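Local coordinates for endolysin (Clostridium phage phiCD27, PDB 3QAY), which probably cuts, through its zinc-containing catalytic amidase domain, the amide bond between N-acetylmuramic acid and L-alanine in clostridial cell-wall peptidoglycan, at residues K104-A109 against R123-D128; G117-N122 against A167-E172. All blocks are in the same frame, centred on the assembly; numbering follows the deposited sequence.

Interaction 1. Residues K104-A109 against R123-D128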
ATOM      1  N   LYS A 104       7.721 -10.995  11.393  1.00 17.44           N
ATOM      2  CA  LYS A 104       6.806 -11.593  10.417  1.00 17.33           C
ATOM      3  C   LYS A 104       6.561 -10.629   9.269  1.00 16.35           C
ATOM      4  O   LYS A 104       6.600 -11.016   8.100  1.00 16.16           O
ATOM      5  CB  LYS A 104       5.480 -11.980  11.077  1.00 17.63           C
ATOM      6  CG  LYS A 104       5.586 -13.194  11.993  1.00 19.74           C
ATOM      7  CD  LYS A 104       4.251 -13.537  12.638  1.00 21.36           C
ATOM      8  CE  LYS A 104       4.359 -14.773  13.517  1.00 23.46           C
ATOM      9  NZ  LYS A 104       5.165 -14.506  14.747  1.00 25.49           N
ATOM     10  N   GLY A 105       6.314  -9.373   9.620  1.00 15.82           N
ATOM     11  CA  GLY A 105       6.177  -8.301   8.650  1.00 15.10           C
ATOM     12  C   GLY A 105       7.410  -8.122   7.785  1.00 14.87           C
ATOM     13  O   GLY A 105       7.290  -7.868   6.598  1.00 14.25           O
ATOM     14  N   LEU A 106       8.592  -8.254   8.384  1.00 15.52           N
ATOM     15  CA  LEU A 106       9.853  -8.209   7.637  1.00 15.85           C
ATOM     16  C   LEU A 106       9.916  -9.255   6.512  1.00 15.73           C
ATOM     17  O   LEU A 106      10.406  -8.955   5.425  1.00 15.62           O
ATOM     18  CB  LEU A 106      11.044  -8.383   8.584  1.00 16.56           C
ATOM     19  CG  LEU A 106      12.440  -8.525   7.963  1.00 17.51           C
ATOM     20  CD1 LEU A 106      12.833  -7.290   7.157  1.00 17.01           C
ATOM     21  CD2 LEU A 106      13.460  -8.811   9.053  1.00 17.82           C
ATOM     22  N   GLU A 107       9.415 -10.467   6.761  1.00 15.98           N
ATOM     23  CA  GLU A 107       9.425 -11.516   5.733  1.00 16.03           C
ATOM     24  C   GLU A 107       8.651 -11.073   4.499  1.00 15.18           C
ATOM     25  O   GLU A 107       9.164 -11.133   3.377  1.00 15.41           O
ATOM     26  CB  GLU A 107       8.815 -12.815   6.251  1.00 16.61           C
ATOM     27  CG  GLU A 107       9.597 -13.508   7.346  1.00 18.50           C
ATOM     28  CD  GLU A 107       9.040 -14.890   7.636  1.00 20.62           C
ATOM     29  OE1 GLU A 107       8.304 -15.057   8.636  1.00 20.33           O
ATOM     30  OE2 GLU A 107       9.320 -15.806   6.834  1.00 23.49           O
ATOM     31  N   TYR A 108       7.408 -10.646   4.715  1.00 14.06           N
ATOM     32  CA  TYR A 108       6.580 -10.077   3.649  1.00 13.20           C
ATOM     33  C   TYR A 108       7.285  -8.906   2.967  1.00 12.44           C
ATOM     34  O   TYR A 108       7.413  -8.879   1.738  1.00 12.35           O
ATOM     35  CB  TYR A 108       5.236  -9.591   4.206  1.00 12.72           C
ATOM     36  CG  TYR A 108       4.275 -10.683   4.629  1.00 13.82           C
ATOM     37  CD1 TYR A 108       3.864 -11.671   3.734  1.00 15.02           C
ATOM     38  CD2 TYR A 108       3.744 -10.710   5.913  1.00 14.39           C
ATOM     39  CE1 TYR A 108       2.967 -12.664   4.116  1.00 15.19           C
ATOM     40  CE2 TYR A 108       2.851 -11.703   6.305  1.00 14.92           C
ATOM     41  CZ  TYR A 108       2.465 -12.675   5.403  1.00 15.40           C
ATOM     42  OH  TYR A 108       1.581 -13.659   5.792  1.00 16.16           O
ATOM     43  N   ALA A 109       7.744  -7.944   3.769  1.00 11.91           N
ATOM     44  CA  ALA A 109       8.346  -6.710   3.247  1.00 11.52           C
ATOM     45  C   ALA A 109       9.503  -6.973   2.280  1.00 11.58           C
ATOM     46  O   ALA A 109       9.562  -6.376   1.199  1.00 11.52           O
ATOM     47  CB  ALA A 109       8.792  -5.798   4.395  1.00 11.34           C
ATOM     48  N   ARG A 123      14.696  -0.064  -2.655  1.00 14.15           N
ATOM     49  CA  ARG A 123      15.179   0.750  -1.532  1.00 14.92           C
ATOM     50  C   ARG A 123      15.295  -0.056  -0.237  1.00 15.28           C
ATOM     51  O   ARG A 123      15.931   0.395   0.710  1.00 16.18           O
ATOM     52  CB  ARG A 123      14.272   1.970  -1.305  1.00 14.41           C
ATOM     53  CG  ARG A 123      14.188   2.910  -2.508  1.00 14.46           C
ATOM     54  CD  ARG A 123      13.036   3.908  -2.381  1.00 14.82           C
ATOM     55  NE  ARG A 123      13.222   4.851  -1.276  1.00 14.27           N
ATOM     56  CZ  ARG A 123      13.991   5.938  -1.311  1.00 16.96           C
ATOM     57  NH1 ARG A 123      14.681   6.260  -2.403  1.00 17.93           N
ATOM     58  NH2 ARG A 123      14.078   6.713  -0.232  1.00 17.81           N
ATOM     59  N   GLY A 124      14.664  -1.228  -0.198  1.00 15.50           N
ATOM     60  CA  GLY A 124      14.752  -2.144   0.944  1.00 15.79           C
ATOM     61  C   GLY A 124      13.582  -2.050   1.917  1.00 15.37           C
ATOM     62  O   GLY A 124      12.888  -1.036   1.974  1.00 14.86           O
ATOM     63  N   ALA A 125      13.362  -3.128   2.669  1.00 15.45           N
ATOM     64  CA  ALA A 125      12.367  -3.155   3.741  1.00 15.26           C
ATOM     65  C   ALA A 125      12.894  -2.360   4.930  1.00 15.79           C
ATOM     66  O   ALA A 125      14.073  -2.448   5.261  1.00 16.38           O
ATOM     67  CB  ALA A 125      12.083  -4.586   4.161  1.00 15.42           C
ATOM     68  N   LYS A 126      12.024  -1.588   5.573  1.00 15.79           N
ATOM     69  CA  LYS A 126      12.450  -0.696   6.653  1.00 16.64           C
ATOM     70  C   LYS A 126      11.523  -0.808   7.852  1.00 16.48           C
ATOM     71  O   LYS A 126      10.305  -0.757   7.706  1.00 15.92           O
ATOM     72  CB  LYS A 126      12.491   0.753   6.161  1.00 16.81           C
ATOM     73  CG  LYS A 126      13.401   0.959   4.962  1.00 17.38           C
ATOM     74  CD  LYS A 126      13.391   2.395   4.483  1.00 18.49           C
ATOM     75  CE  LYS A 126      14.266   2.560   3.248  1.00 19.54           C
ATOM     76  NZ  LYS A 126      14.464   3.998   2.920  1.00 20.22           N
ATOM     77  N   LEU A 127      12.113  -0.975   9.031  1.00 17.08           N
ATOM     78  CA  LEU A 127      11.363  -1.039  10.277  1.00 17.17           C
ATOM     79  C   LEU A 127      10.930   0.369  10.673  1.00 17.34           C
ATOM     80  O   LEU A 127      11.753   1.288  10.686  1.00 17.51           O
ATOM     81  CB  LEU A 127      12.230  -1.647  11.382  1.00 18.04           C
ATOM     82  CG  LEU A 127      11.623  -1.760  12.785  1.00 18.47           C
ATOM     83  CD1 LEU A 127      10.476  -2.753  12.806  1.00 17.74           C
ATOM     84  CD2 LEU A 127      12.696  -2.144  13.796  1.00 19.31           C
ATOM     85  N   ASP A 128       9.639   0.536  10.964  1.00 16.75           N
ATOM     86  CA  ASP A 128       9.126   1.781  11.530  1.00 16.92           C
ATOM     87  C   ASP A 128       7.997   1.479  12.507  1.00 16.82           C
ATOM     88  O   ASP A 128       6.888   1.144  12.101  1.00 16.36           O
ATOM     89  CB  ASP A 128       8.647   2.742  10.433  1.00 16.41           C
ATOM     90  CG  ASP A 128       8.362   4.147  10.964  1.00 17.22           C
ATOM     91  OD1 ASP A 128       8.404   4.344  12.197  1.00 17.80           O
ATOM     92  OD2 ASP A 128       8.085   5.059  10.150  1.00 17.78           O
TER
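Leu106 and Ala109 of the helix reach the strand at a single residue, Ala125. From Leu106 CB outward, the side chain draws nearer to the strand step by step. Its CB lies 5.9 Å from Ala125 CB, and CG is only slightly nearer, at 5.5 Å. The torsion at CA sets CG anti to the backbone N (chi1 173°). The next torsion, chi2 61°, turns CD1 toward the strand. CD1 then meets Ala125 CB at 4.1 Å, an ordinary apolar touch. The other branch, CD2, stays 6.6 Å from Ala125 CB and takes no part. Leucine thus offers one methyl here.

The closer touch lies one helical turn further on. Ala109 CB and Ala125 CB face each other at 3.5 Å, so the packing is tight. Both CB atoms point across the contact. Ala125 CB also lies 4.0 Å from Ala109 C, so the methyl rests against the helix backbone as well. With two such small side chains, helix and strand come close, and the CA atoms of Ala109 and Ala125 are 5.4 Å apart.

The contact belongs to a beta-alpha-beta unit. Strand 96-100 leads into helix 103-116, and the chain returns as strand 122-127, parallel to strand 96-100 and beside it. Strand 122-127 is an outermost strand of the mixed sheet within this chain. Leu106 also packs on Tyr100 and Ala109 on Val98, so the helix spans both strands of its unit.

Lys126, next along the strand, points away from the helix and forms a salt bridge with Glu97 OE2, an oxygen it shares with Arg123 NE. Within the helix, Ala109 N donates to Gly105 O at 2.9 Å.

Interaction 2. Residues G117-N122 against A167-E172. With PO4 (phosphate ion), chain H.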
ATOM      1  N   GLY A 117      11.483  -4.685  -6.938  1.00 11.93           N
ATOM      2  CA  GLY A 117      12.873  -4.435  -7.319  1.00 12.76           C
ATOM      3  C   GLY A 117      13.263  -4.903  -8.712  1.00 13.55           C
ATOM      4  O   GLY A 117      14.281  -4.474  -9.253  1.00 14.51           O
ATOM      5  N   THR A 118      12.455  -5.784  -9.289  1.00 13.39           N
ATOM      6  CA  THR A 118      12.646  -6.239 -10.660  1.00 14.14           C
ATOM      7  C   THR A 118      12.372  -5.137 -11.698  1.00 14.05           C
ATOM      8  O   THR A 118      12.822  -5.232 -12.847  1.00 14.61           O
ATOM      9  CB  THR A 118      11.728  -7.441 -10.946  1.00 14.18           C
ATOM     10  OG1 THR A 118      12.251  -8.198 -12.045  1.00 16.93           O
ATOM     11  CG2 THR A 118      10.318  -6.972 -11.258  1.00 12.78           C
ATOM     12  N   VAL A 119      11.629  -4.106 -11.288  1.00 13.19           N
ATOM     13  CA  VAL A 119      11.255  -2.985 -12.158  1.00 13.24           C
ATOM     14  C   VAL A 119      11.729  -1.629 -11.615  1.00 12.83           C
ATOM     15  O   VAL A 119      12.240  -0.797 -12.365  1.00 12.74           O
ATOM     16  CB  VAL A 119       9.728  -2.940 -12.337  1.00 12.89           C
ATOM     17  CG1 VAL A 119       9.314  -1.726 -13.150  1.00 12.57           C
ATOM     18  CG2 VAL A 119       9.247  -4.241 -12.990  1.00 13.70           C
ATOM     19  N   PHE A 120      11.549  -1.421 -10.315  1.00 12.22           N
ATOM     20  CA  PHE A 120      11.969  -0.198  -9.641  1.00 12.21           C
ATOM     21  C   PHE A 120      13.282  -0.406  -8.885  1.00 12.85           C
ATOM     22  O   PHE A 120      13.760  -1.534  -8.736  1.00 12.86           O
ATOM     23  CB  PHE A 120      10.893   0.230  -8.637  1.00 11.58           C
ATOM     24  CG  PHE A 120       9.546   0.446  -9.251  1.00 10.84           C
ATOM     25  CD1 PHE A 120       9.228   1.660  -9.838  1.00 10.62           C
ATOM     26  CD2 PHE A 120       8.594  -0.566  -9.247  1.00 10.75           C
ATOM     27  CE1 PHE A 120       7.989   1.861 -10.417  1.00 10.28           C
ATOM     28  CE2 PHE A 120       7.349  -0.371  -9.823  1.00 10.15           C
ATOM     29  CZ  PHE A 120       7.043   0.844 -10.409  1.00 10.04           C
ATOM     30  N   LYS A 121      13.855   0.688  -8.394  1.00 12.98           N
ATOM     31  CA  LYS A 121      14.977   0.598  -7.464  1.00 13.51           C
ATOM     32  C   LYS A 121      14.492  -0.043  -6.164  1.00 13.16           C
ATOM     33  O   LYS A 121      13.508   0.414  -5.585  1.00 12.53           O
ATOM     34  CB  LYS A 121      15.537   1.988  -7.172  1.00 13.86           C
ATOM     35  CG  LYS A 121      16.640   2.018  -6.121  1.00 13.94           C
ATOM     36  CD  LYS A 121      16.985   3.447  -5.751  1.00 14.79           C
ATOM     37  CE  LYS A 121      18.216   3.513  -4.877  1.00 15.29           C
ATOM     38  NZ  LYS A 121      19.472   3.324  -5.664  1.00 15.39           N
ATOM     39  N   ASN A 122      15.169  -1.099  -5.714  1.00 13.63           N
ATOM     40  CA  ASN A 122      14.845  -1.717  -4.428  1.00 13.59           C
ATOM     41  C   ASN A 122      15.489  -0.916  -3.301  1.00 14.06           C
ATOM     42  O   ASN A 122      16.678  -1.067  -3.031  1.00 14.31           O
ATOM     43  CB  ASN A 122      15.313  -3.179  -4.384  1.00 13.91           C
ATOM     44  CG  ASN A 122      14.853  -3.912  -3.128  1.00 13.75           C
ATOM     45  OD1 ASN A 122      14.415  -3.300  -2.145  1.00 13.16           O
ATOM     46  ND2 ASN A 122      14.950  -5.236  -3.157  1.00 13.35           N
ATOM     47  N   ALA A 167       0.295  -5.023  -9.115  1.00 10.02           N
ATOM     48  CA  ALA A 167      -0.417  -5.966  -8.254  1.00  9.91           C
ATOM     49  C   ALA A 167       0.255  -7.340  -8.243  1.00 10.10           C
ATOM     50  O   ALA A 167       0.497  -7.912  -7.180  1.00  9.77           O
ATOM     51  CB  ALA A 167      -1.872  -6.093  -8.695  1.00 10.15           C
ATOM     52  N   LYS A 168       0.569  -7.854  -9.426  1.00 10.46           N
ATOM     53  CA  LYS A 168       1.165  -9.185  -9.540  1.00 11.27           C
ATOM     54  C   LYS A 168       2.468  -9.285  -8.751  1.00 10.88           C
ATOM     55  O   LYS A 168       2.721 -10.300  -8.106  1.00 10.41           O
ATOM     56  CB  LYS A 168       1.397  -9.553 -11.006  1.00 12.02           C
ATOM     57  CG  LYS A 168       1.857 -10.997 -11.240  1.00 14.22           C
ATOM     58  CD  LYS A 168       1.974 -11.308 -12.742  1.00 16.91           C
ATOM     59  CE  LYS A 168       2.484 -12.739 -12.995  1.00 19.44           C
ATOM     60  NZ  LYS A 168       3.400 -12.816 -14.180  1.00 21.18           N
ATOM     61  N   LEU A 169       3.282  -8.230  -8.792  1.00 10.63           N
ATOM     62  CA  LEU A 169       4.574  -8.230  -8.090  1.00 10.55           C
ATOM     63  C   LEU A 169       4.379  -8.240  -6.573  1.00  9.99           C
ATOM     64  O   LEU A 169       5.068  -8.966  -5.852  1.00  9.79           O
ATOM     65  CB  LEU A 169       5.429  -7.032  -8.518  1.00 10.54           C
ATOM     66  CG  LEU A 169       5.977  -7.068  -9.951  1.00 11.33           C
ATOM     67  CD1 LEU A 169       6.732  -5.777 -10.282  1.00 11.54           C
ATOM     68  CD2 LEU A 169       6.881  -8.279 -10.143  1.00 11.83           C
ATOM     69  N   ILE A 170       3.420  -7.453  -6.102  1.00  9.41           N
ATOM     70  CA  ILE A 170       3.088  -7.402  -4.682  1.00  8.98           C
ATOM     71  C   ILE A 170       2.533  -8.733  -4.201  1.00  9.18           C
ATOM     72  O   ILE A 170       2.907  -9.213  -3.138  1.00  9.14           O
ATOM     73  CB  ILE A 170       2.040  -6.319  -4.380  1.00  8.48           C
ATOM     74  CG1 ILE A 170       2.631  -4.923  -4.611  1.00  8.15           C
ATOM     75  CG2 ILE A 170       1.526  -6.473  -2.948  1.00  8.64           C
ATOM     76  CD1 ILE A 170       1.635  -3.780  -4.464  1.00  6.72           C
ATOM     77  N   VAL A 171       1.632  -9.317  -4.985  1.00  9.71           N
ATOM     78  CA  VAL A 171       1.008 -10.587  -4.626  1.00 10.23           C
ATOM     79  C   VAL A 171       2.030 -11.734  -4.628  1.00 10.86           C
ATOM     80  O   VAL A 171       2.076 -12.536  -3.690  1.00 11.19           O
ATOM     81  CB  VAL A 171      -0.169 -10.912  -5.566  1.00 10.69           C
ATOM     82  CG1 VAL A 171      -0.746 -12.296  -5.259  1.00 10.92           C
ATOM     83  CG2 VAL A 171      -1.246  -9.841  -5.444  1.00 10.51           C
ATOM     84  N   GLU A 172       2.859 -11.804  -5.666  1.00 11.21           N
ATOM     85  CA  GLU A 172       3.927 -12.810  -5.714  1.00 12.07           C
ATOM     86  C   GLU A 172       4.822 -12.716  -4.482  1.00 12.13           C
ATOM     87  O   GLU A 172       5.195 -13.739  -3.894  1.00 12.51           O
ATOM     88  CB  GLU A 172       4.764 -12.674  -6.987  1.00 12.57           C
ATOM     89  CG  GLU A 172       4.061 -13.176  -8.236  1.00 14.17           C
ATOM     90  CD  GLU A 172       4.968 -13.232  -9.455  1.00 15.89           C
ATOM     91  OE1 GLU A 172       6.013 -12.543  -9.476  1.00 17.72           O
ATOM     92  OE2 GLU A 172       4.627 -13.970 -10.399  1.00 15.69           O
TER
HETATM   93  P   PO4 H 183      20.396  -0.109  -6.936  1.00 18.11           P
HETATM   94  O1  PO4 H 183      19.744   1.123  -7.523  1.00 17.58           O
HETATM   95  O2  PO4 H 183      21.876  -0.106  -7.269  1.00 18.26           O
HETATM   96  O3  PO4 H 183      20.216  -0.165  -5.439  1.00 18.11           O
HETATM   97  O4  PO4 H 183      19.760  -1.328  -7.563  1.00 19.41           O
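Leu169 projects from its helix at about a right angle to both Thr118 and Val119. Its two methyl ends meet the loop in different ways. CD2 touches Thr118 CG2 at 3.8 Å. CD1 is shared, lying 3.9 Å from Thr118 CG2 and 4.0 Å from Val119 CG2. One methyl from each loop residue therefore meets the forked end of the leucine.

The rotation of Thr118 decides which of its branches is used. OG1 is anti to the backbone N (chi1 -158°), and CG2 sits between the backbone N and the carbonyl carbon. The methyl, not the hydroxyl, is then presented to Leu169. In Val119 the work is divided. CG2 faces the leucine, while CG1 lies 4.1 Å above one face of the Phe120 ring, offset toward its rim. That ring is buried and packs on Lys157 and Ile166 of helix 152-175. The carbonyl oxygen of Val119 accepts a hydrogen bond from Lys157 NZ.

Lys121 runs out on another side of the loop. Its chain is extended until the last torsion bends it (chi4 77°). NZ then donates to phosphate O1 at 2.9 Å. The ion probably comes from the crystallisation liquor.

Leu169 also packs on Lys115, which forms a salt bridge with Glu172 OE1. The arrangement is surface packing within the alpha/beta amidase fold: the loop between helix 103-116 and strand 122-127 of a beta-alpha-beta unit rests on the long helix 152-175.

How the interactions relate
The two contacts share one beta-alpha-beta unit. Interaction 1 packs helix 103-116 on strand 122-127. Interaction 2 ties the loop between that helix and that strand to helix 152-175, much further along the chain. Their centres are 14 Å apart, and residues 117-122 run directly into 123-128. Both are apolar and bury the same area, 103 Å². Interaction 1 is partly buried and relies on two alanines and one leucine methyl, with backbones close. Interaction 2 lies at the surface, where longer branched side chains bridge backbones set further apart. Salt bridges in interaction 1 involve strand residues that do not touch the helix; in interaction 2, Leu169 touches Lys115, the partner of Glu172.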